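Local coordinates for protein precorrin-6y methylase (Rhodobacter capsulatus, PDB 3NJR) that takes part in cobalamin biosynthesis as the C-terminal, S-adenosylhomocysteine-bound domain of a precorrin-6Y C5,15-methyltransferase, at residues 71-74 / 79-82; 92-97 / 106-111. All blocks are in the same frame, centred on the assembly; numbering follows the deposited sequence.

Interaction 1: residues 71-74 / 79-82; sequences VEWC and RAIT
W73 of the helix gives the polar link to R79 of the strand. Its indole NE1 donates a hydrogen bond to R79 O at 2.9 Å. The bond is bent, with an N-H...O angle of 131°. NE1 sits above the carbonyl plane of R79, about 50° out of it, while the oxygen lies at the edge of the indole, somewhat tilted from the ring plane. With CG anti to the backbone N of W73 (chi1 164°) and the ring turned nearly perpendicular at chi2, the pyrrole edge faces R79. NE1 also has a weak hydrogen bond to E57 O, just before strand 58-62. The buried indole N-H thus has two backbone carbonyl partners, E57 only weakly.

The apolar contacts centre on A80. Its CB points at the helix and lies 3.7 Å from C74 SG. The same methyl approaches W73 CD1 obliquely, at 4.1 Å. C74 SG also rests against the strand backbone, 3.6 Å from A80 N. R79 CB points away from the helix, and the NE of R79 bonds to G56 O.

M106 of strand 106-110 touches C74, and L59 of strand 58-62 touches both W73 and A80. The packing joins the end of helix 68-75 to the start of strand 79-84, within a beta-alpha-beta unit of the Rossmann-like fold of S-adenosylmethionine-dependent methyltransferases.

Interaction 2: residues 92-97 / 106-111; sequences NIQKNI and MRAVQG
M106 and A108 of strand 106-110 pack against I93, Q94 and I97 of helix 87-99. This is the helix-to-strand layer of a Rossmann-like beta-alpha-beta unit. The segments run antiparallel, with their axes 8.9 Å apart and 170° between their directions.

M106 spans two helix residues, I97 and I93. Its CB points at the helix, and CG, anti to the backbone N (chi1 172°), meets I97 CG1 at 3.5 Å. Beyond CG the chain is extended. SD comes next, 4.0 Å from I97 CG1. The terminal CE passes the same I97 CG1 and ends 4.0 Å from I93 CG2. M106 thus runs obliquely across I97 and meets I93 at about a right angle. V71 of helix 68-75 also touches M106.

I97 turns its CD1 towards the strand backbone, 4.0 Å from A108 N. Further along the strand, G111 touches the bound S-adenosylhomocysteine, so this contact lies close to the S-adenosylhomocysteine pocket. Q94 bends at chi2, which brings its amide nitrogen NE2 to 4.0 Å from A108 CB. From the preceding helix position, I93 CG2 meets that same CB at 3.9 Å.

In the fold
From the N terminus, the chain passes strand 58-62 and helix 68-75, then turns through a short loop into strand 79-84. Interaction 1 closes that loop. Strand 79-84 leads on to helix 87-99, and interaction 2 closes the longer connection to strand 106-110. The two closures follow in series; they neither nest nor cross. Their strands are neighbours in the sheet: T82 N to R107 O and T82 O to V109 N are probable hydrogen bonds. The helices meet where V71 CG2 packs on N96 CB. Together they hold helices 68-75 and 87-99 on two successive beta-alpha-beta units that share strand 79-84.

Interaction 1: residues 71-74 / 79-82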
loop_
_atom_site.group_PDB
_atom_site.type_symbol
_atom_site.label_atom_id
_atom_site.label_comp_id
_atom_site.label_asym_id
_atom_site.label_seq_id
_atom_site.Cartn_x
_atom_site.Cartn_y
_atom_site.Cartn_z
ATOM N N VAL A 71 1.620 -29.277 1.194
ATOM C CA VAL A 71 0.428 -30.004 0.779
ATOM C C VAL A 71 0.083 -29.559 -0.630
ATOM O O VAL A 71 0.008 -30.384 -1.541
ATOM C CB VAL A 71 -0.751 -29.798 1.769
ATOM C CG1 VAL A 71 -2.039 -30.306 1.198
ATOM C CG2 VAL A 71 -0.492 -30.503 3.067
ATOM N N GLU A 72 -0.078 -28.260 -0.831
ATOM C CA GLU A 72 -0.271 -27.738 -2.192
ATOM C C GLU A 72 0.899 -28.032 -3.182
ATOM O O GLU A 72 0.659 -28.238 -4.381
ATOM C CB GLU A 72 -0.658 -26.256 -2.162
ATOM C CG GLU A 72 -1.779 -26.000 -1.183
ATOM C CD GLU A 72 -2.660 -24.821 -1.535
ATOM O OE1 GLU A 72 -2.153 -23.689 -1.647
ATOM O OE2 GLU A 72 -3.884 -25.015 -1.684
ATOM N N TRP A 73 2.146 -28.070 -2.702
ATOM C CA TRP A 73 3.268 -28.414 -3.589
ATOM C C TRP A 73 3.126 -29.851 -4.048
ATOM O O TRP A 73 3.240 -30.118 -5.238
ATOM C CB TRP A 73 4.612 -28.191 -2.903
ATOM C CG TRP A 73 5.815 -28.848 -3.564
ATOM C CD1 TRP A 73 6.253 -30.128 -3.377
ATOM C CD2 TRP A 73 6.766 -28.232 -4.467
ATOM N NE1 TRP A 73 7.391 -30.361 -4.122
ATOM C CE2 TRP A 73 7.730 -29.214 -4.793
ATOM C CE3 TRP A 73 6.892 -26.950 -5.029
ATOM C CZ2 TRP A 73 8.807 -28.954 -5.648
ATOM C CZ3 TRP A 73 7.954 -26.698 -5.891
ATOM C CH2 TRP A 73 8.902 -27.693 -6.186
ATOM N N CYS A 74 2.859 -30.762 -3.106
ATOM C CA CYS A 74 2.675 -32.187 -3.412
ATOM C C CYS A 74 1.412 -32.501 -4.214
ATOM O O CYS A 74 1.420 -33.421 -5.027
ATOM C CB CYS A 74 2.678 -33.005 -2.131
ATOM S SG CYS A 74 4.320 -33.041 -1.325
ATOM N N ARG A 79 7.140 -33.855 -4.426
ATOM C CA ARG A 79 7.378 -34.521 -3.130
ATOM C C ARG A 79 7.985 -33.469 -2.184
ATOM O O ARG A 79 8.593 -32.506 -2.649
ATOM C CB ARG A 79 8.350 -35.695 -3.276
ATOM C CG ARG A 79 8.005 -36.712 -4.356
ATOM C CD ARG A 79 9.142 -37.718 -4.523
ATOM N NE ARG A 79 10.251 -37.137 -5.287
ATOM C CZ ARG A 79 11.522 -37.057 -4.870
ATOM N NH1 ARG A 79 11.886 -37.545 -3.685
ATOM N NH2 ARG A 79 12.448 -36.499 -5.652
ATOM N N ALA A 80 7.815 -33.640 -0.872
ATOM C CA ALA A 80 8.301 -32.647 0.087
ATOM C C ALA A 80 8.756 -33.246 1.400
ATOM O O ALA A 80 8.180 -34.243 1.864
ATOM C CB ALA A 80 7.249 -31.612 0.355
ATOM N N ILE A 81 9.780 -32.634 1.997
ATOM C CA ILE A 81 10.135 -32.867 3.401
ATOM C C ILE A 81 9.838 -31.575 4.165
ATOM O O ILE A 81 10.297 -30.502 3.774
ATOM C CB ILE A 81 11.630 -33.244 3.571
ATOM C CG1 ILE A 81 11.921 -34.585 2.905
ATOM C CG2 ILE A 81 12.010 -33.297 5.043
ATOM C CD1 ILE A 81 13.351 -34.779 2.544
ATOM N N THR A 82 9.089 -31.684 5.255
ATOM C CA THR A 82 8.561 -30.527 5.984
ATOM C C THR A 82 9.158 -30.472 7.377
ATOM O O THR A 82 8.931 -31.365 8.163
ATOM C CB THR A 82 7.016 -30.616 6.076
ATOM O OG1 THR A 82 6.486 -30.812 4.757
ATOM C CG2 THR A 82 6.408 -29.356 6.689
#

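Interaction 2: residues 92-97 / 106-111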
loop_
_atom_site.group_PDB
_atom_site.type_symbol
_atom_site.label_atom_id
_atom_site.label_comp_id
_atom_site.label_asym_id
_atom_site.label_seq_id
_atom_site.Cartn_x
_atom_site.Cartn_y
_atom_site.Cartn_z
ATOM N N ASN A 92 -0.531 -31.480 13.290
ATOM C CA ASN A 92 -1.343 -30.897 12.213
ATOM C C ASN A 92 -0.805 -31.223 10.809
ATOM O O ASN A 92 -1.589 -31.536 9.909
ATOM C CB ASN A 92 -1.484 -29.381 12.382
ATOM C CG ASN A 92 -2.445 -28.985 13.512
ATOM O OD1 ASN A 92 -2.294 -27.915 14.094
ATOM N ND2 ASN A 92 -3.434 -29.833 13.813
ATOM N N ILE A 93 0.522 -31.149 10.633
ATOM C CA ILE A 93 1.191 -31.591 9.399
ATOM C C ILE A 93 0.828 -33.042 9.143
ATOM O O ILE A 93 0.542 -33.436 8.015
ATOM C CB ILE A 93 2.747 -31.508 9.480
ATOM C CG1 ILE A 93 3.211 -30.104 9.868
ATOM C CG2 ILE A 93 3.387 -31.991 8.182
ATOM C CD1 ILE A 93 4.659 -30.030 10.235
ATOM N N GLN A 94 0.826 -33.839 10.200
ATOM C CA GLN A 94 0.564 -35.252 10.047
ATOM C C GLN A 94 -0.861 -35.494 9.565
ATOM O O GLN A 94 -1.087 -36.356 8.710
ATOM C CB GLN A 94 0.831 -35.995 11.348
ATOM C CG GLN A 94 1.445 -37.346 11.087
ATOM C CD GLN A 94 2.886 -37.218 10.608
ATOM O OE1 GLN A 94 3.201 -37.512 9.436
ATOM N NE2 GLN A 94 3.773 -36.751 11.516
ATOM N N LYS A 95 -1.808 -34.727 10.106
ATOM C CA LYS A 95 -3.203 -34.848 9.707
ATOM C C LYS A 95 -3.392 -34.518 8.231
ATOM O O LYS A 95 -4.161 -35.193 7.529
ATOM C CB LYS A 95 -4.091 -33.980 10.576
ATOM C CG LYS A 95 -4.112 -34.454 12.015
ATOM C CD LYS A 95 -4.995 -33.601 12.903
ATOM C CE LYS A 95 -5.044 -34.170 14.315
ATOM N NZ LYS A 95 -5.771 -33.235 15.230
ATOM N N ASN A 96 -2.654 -33.516 7.749
ATOM C CA ASN A 96 -2.771 -33.076 6.364
ATOM C C ASN A 96 -2.141 -34.075 5.429
ATOM O O ASN A 96 -2.615 -34.265 4.315
ATOM C CB ASN A 96 -2.147 -31.703 6.190
ATOM C CG ASN A 96 -2.916 -30.632 6.918
ATOM O OD1 ASN A 96 -4.135 -30.574 6.821
ATOM N ND2 ASN A 96 -2.216 -29.784 7.661
ATOM N N ILE A 97 -1.070 -34.714 5.888
ATOM C CA ILE A 97 -0.506 -35.834 5.163
ATOM C C ILE A 97 -1.601 -36.920 5.057
ATOM O O ILE A 97 -1.957 -37.323 3.937
ATOM C CB ILE A 97 0.827 -36.347 5.804
ATOM C CG1 ILE A 97 1.952 -35.313 5.633
ATOM C CG2 ILE A 97 1.266 -37.646 5.180
ATOM C CD1 ILE A 97 3.227 -35.584 6.468
ATOM N N MET A 106 5.071 -37.159 0.967
ATOM C CA MET A 106 5.336 -36.098 1.926
ATOM C C MET A 106 5.752 -36.612 3.305
ATOM O O MET A 106 5.054 -37.436 3.893
ATOM C CB MET A 106 4.111 -35.194 2.010
ATOM C CG MET A 106 4.130 -34.137 3.095
ATOM S SD MET A 106 3.006 -32.776 2.684
ATOM C CE MET A 106 2.804 -31.955 4.273
ATOM N N ARG A 107 6.888 -36.114 3.801
ATOM C CA ARG A 107 7.445 -36.474 5.116
ATOM C C ARG A 107 7.449 -35.319 6.122
ATOM O O ARG A 107 7.778 -34.192 5.781
ATOM C CB ARG A 107 8.915 -36.880 4.959
ATOM C CG ARG A 107 9.228 -38.336 4.923
ATOM C CD ARG A 107 10.715 -38.526 4.593
ATOM N NE ARG A 107 11.603 -38.190 5.718
ATOM C CZ ARG A 107 12.931 -38.096 5.631
ATOM N NH1 ARG A 107 13.547 -38.293 4.470
ATOM N NH2 ARG A 107 13.649 -37.798 6.716
ATOM N N ALA A 108 7.157 -35.598 7.380
ATOM C CA ALA A 108 7.413 -34.585 8.403
ATOM C C ALA A 108 8.671 -34.923 9.175
ATOM O O ALA A 108 8.901 -36.081 9.514
ATOM C CB ALA A 108 6.245 -34.451 9.338
ATOM N N VAL A 109 9.496 -33.910 9.419
ATOM C CA VAL A 109 10.667 -34.028 10.283
ATOM C C VAL A 109 10.488 -33.042 11.439
ATOM O O VAL A 109 10.411 -31.826 11.229
ATOM C CB VAL A 109 12.006 -33.762 9.512
ATOM C CG1 VAL A 109 13.184 -33.649 10.467
ATOM C CG2 VAL A 109 12.274 -34.858 8.498
ATOM N N GLN A 110 10.388 -33.560 12.655
ATOM C CA GLN A 110 10.367 -32.684 13.824
ATOM C C GLN A 110 11.779 -32.211 14.122
ATOM O O GLN A 110 12.660 -33.022 14.415
ATOM C CB GLN A 110 9.773 -33.380 15.047
ATOM C CG GLN A 110 9.989 -32.613 16.328
ATOM C CD GLN A 110 9.085 -33.064 17.441
ATOM O OE1 GLN A 110 8.918 -32.354 18.426
ATOM N NE2 GLN A 110 8.481 -34.245 17.292
ATOM N N GLY A 111 11.988 -30.901 14.038
ATOM C CA GLY A 111 13.311 -30.341 14.296
ATOM C C GLY A 111 13.512 -28.904 13.863
ATOM O O GLY A 111 12.563 -28.191 13.521
#